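Local coordinates for transcriptional regulator (Bacillus halodurans, PDB 1Z4E), which probably transfers acyl groups, as a GNAT-fold member of the acetyltransferase family, although it is called a transcriptional regulator, at residues Gly68-Thr73 and Gln105-Ala110. Numbering follows the deposited sequence.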
loop_
_atom_site.group_PDB
_atom_site.type_symbol
_atom_site.label_atom_id
_atom_site.label_comp_id
_atom_site.label_asym_id
_atom_site.label_seq_id
_atom_site.Cartn_x
_atom_site.Cartn_y
_atom_site.Cartn_z
ATOM N N GLY A 68 13.415 -3.323 -16.821
ATOM C CA GLY A 68 12.969 -2.848 -15.526
ATOM C C GLY A 68 11.461 -2.929 -15.406
ATOM O O GLY A 68 10.752 -2.914 -16.409
ATOM N N MET A 69 10.966 -3.016 -14.177
ATOM C CA MET A 69 9.530 -3.107 -13.952
ATOM C C MET A 69 9.159 -2.641 -12.550
ATOM O O MET A 69 10.006 -2.565 -11.659
ATOM C CB MET A 69 9.063 -4.570 -14.119
ATOM C CG MET A 69 9.608 -5.525 -13.039
ATOM S SD MET A 69 9.238 -7.321 -13.252
ATOM C CE MET A 69 7.554 -7.364 -12.690
ATOM N N LEU A 70 7.882 -2.328 -12.369
ATOM C CA LEU A 70 7.350 -1.955 -11.067
ATOM C C LEU A 70 5.839 -1.961 -11.188
ATOM O O LEU A 70 5.289 -1.948 -12.297
ATOM C CB LEU A 70 7.833 -0.562 -10.623
ATOM C CG LEU A 70 7.397 0.699 -11.387
ATOM C CD1 LEU A 70 5.908 0.969 -11.178
ATOM C CD2 LEU A 70 8.199 1.884 -10.891
ATOM N N GLN A 71 5.164 -2.016 -10.049
ATOM C CA GLN A 71 3.714 -1.953 -10.046
ATOM C C GLN A 71 3.392 -0.699 -9.258
ATOM O O GLN A 71 4.102 -0.359 -8.309
ATOM C CB GLN A 71 3.090 -3.171 -9.360
ATOM C CG GLN A 71 1.567 -3.228 -9.548
ATOM C CD GLN A 71 0.931 -4.479 -8.958
ATOM O OE1 GLN A 71 1.568 -5.527 -8.865
ATOM N NE2 GLN A 71 -0.338 -4.379 -8.581
ATOM N N VAL A 72 2.349 0.011 -9.663
ATOM C CA VAL A 72 1.957 1.213 -8.953
ATOM C C VAL A 72 0.439 1.194 -8.809
ATOM O O VAL A 72 -0.283 0.842 -9.753
ATOM C CB VAL A 72 2.441 2.485 -9.690
ATOM C CG1 VAL A 72 1.784 2.585 -11.061
ATOM C CG2 VAL A 72 2.145 3.726 -8.845
ATOM N N THR A 73 -0.034 1.532 -7.613
ATOM C CA THR A 73 -1.461 1.543 -7.309
ATOM C C THR A 73 -1.863 2.914 -6.765
ATOM O O THR A 73 -1.219 3.443 -5.853
ATOM C CB THR A 73 -1.802 0.474 -6.252
ATOM O OG1 THR A 73 -1.267 0.874 -4.984
ATOM C CG2 THR A 73 -1.188 -0.856 -6.622
ATOM N N GLN A 105 14.914 6.217 -13.543
ATOM C CA GLN A 105 13.997 6.665 -14.589
ATOM C C GLN A 105 12.607 6.064 -14.402
ATOM O O GLN A 105 11.601 6.751 -14.536
ATOM C CB GLN A 105 14.511 6.266 -15.974
ATOM C CG GLN A 105 15.698 7.064 -16.455
ATOM C CD GLN A 105 16.183 6.596 -17.810
ATOM O OE1 GLN A 105 15.475 6.710 -18.808
ATOM N NE2 GLN A 105 17.396 6.055 -17.849
ATOM N N LEU A 106 12.558 4.774 -14.093
ATOM C CA LEU A 106 11.285 4.092 -13.907
ATOM C C LEU A 106 10.484 4.683 -12.742
ATOM O O LEU A 106 9.284 4.937 -12.866
ATOM C CB LEU A 106 11.539 2.592 -13.692
ATOM C CG LEU A 106 10.369 1.617 -13.770
ATOM C CD1 LEU A 106 9.641 1.759 -15.111
ATOM C CD2 LEU A 106 10.910 0.197 -13.595
ATOM N N VAL A 107 11.143 4.912 -11.610
ATOM C CA VAL A 107 10.458 5.475 -10.452
ATOM C C VAL A 107 10.054 6.934 -10.699
ATOM O O VAL A 107 8.963 7.354 -10.318
ATOM C CB VAL A 107 11.341 5.387 -9.187
ATOM C CG1 VAL A 107 10.665 6.089 -8.018
ATOM C CG2 VAL A 107 11.601 3.933 -8.855
ATOM N N CYS A 108 10.929 7.709 -11.333
ATOM C CA CYS A 108 10.599 9.102 -11.623
ATOM C C CYS A 108 9.378 9.166 -12.544
ATOM O O CYS A 108 8.513 10.026 -12.390
ATOM C CB CYS A 108 11.793 9.807 -12.273
ATOM S SG CYS A 108 13.131 10.172 -11.098
ATOM N N TRP A 109 9.306 8.238 -13.494
ATOM C CA TRP A 109 8.184 8.176 -14.428
ATOM C C TRP A 109 6.902 7.887 -13.645
ATOM O O TRP A 109 5.862 8.527 -13.852
ATOM C CB TRP A 109 8.422 7.060 -15.447
ATOM C CG TRP A 109 7.481 7.073 -16.613
ATOM C CD1 TRP A 109 7.670 7.698 -17.813
ATOM C CD2 TRP A 109 6.220 6.401 -16.704
ATOM N NE1 TRP A 109 6.605 7.448 -18.649
ATOM C CE2 TRP A 109 5.703 6.655 -17.992
ATOM C CE3 TRP A 109 5.478 5.605 -15.822
ATOM C CZ2 TRP A 109 4.475 6.140 -18.422
ATOM C CZ3 TRP A 109 4.258 5.093 -16.249
ATOM C CH2 TRP A 109 3.770 5.363 -17.539
ATOM N N ALA A 110 6.985 6.918 -12.740
ATOM C CA ALA A 110 5.844 6.535 -11.912
ATOM C C ALA A 110 5.396 7.695 -11.027
ATOM O O ALA A 110 4.200 7.892 -10.813
ATOM C CB ALA A 110 6.206 5.326 -11.049
#
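Leu70, rising from strand 65-76, and Leu106, reaching down from helix 102-116, pass one another side by side, each pointing at the other's backbone. Leu106 goes deeper: with CG anti to its backbone N (chi1 -167°), its CD2 lies over the bare backbone at Gly68 and ends 3.3 Å from Met69 N. A CB on Gly68 would point at this methyl and stand tightly, 3.4 Å from Leu106 CD2, so the bare glycine gives the methyl a shallow seat. Leu70 answers from the strand with CG wedged between its own N and carbonyl carbon (chi1 66°), from where the branch puts CD2 into the groove lined by Leu106, Val107 and Ala110. Leu70 CD2 sits 3.6 Å from Leu106 CG. Further along the groove Leu70 CD2 is 4.0 Å from Ala110 CB. Segments 68-73 and 105-110 run 30° apart in direction, their axes 9.1 Å apart at closest approach, and the helix covers one face of the central sheet of the GNAT fold; Met69 points to the other face, against helix 15-24. An alanine in place of Leu70 would remove the branched end that fills the groove and would probably loosen the seat of the helix on the sheet. Ile58 of the adjacent strand touches both leucines, while Val107 packs on Phe136 and Leu140 of helix 133-140.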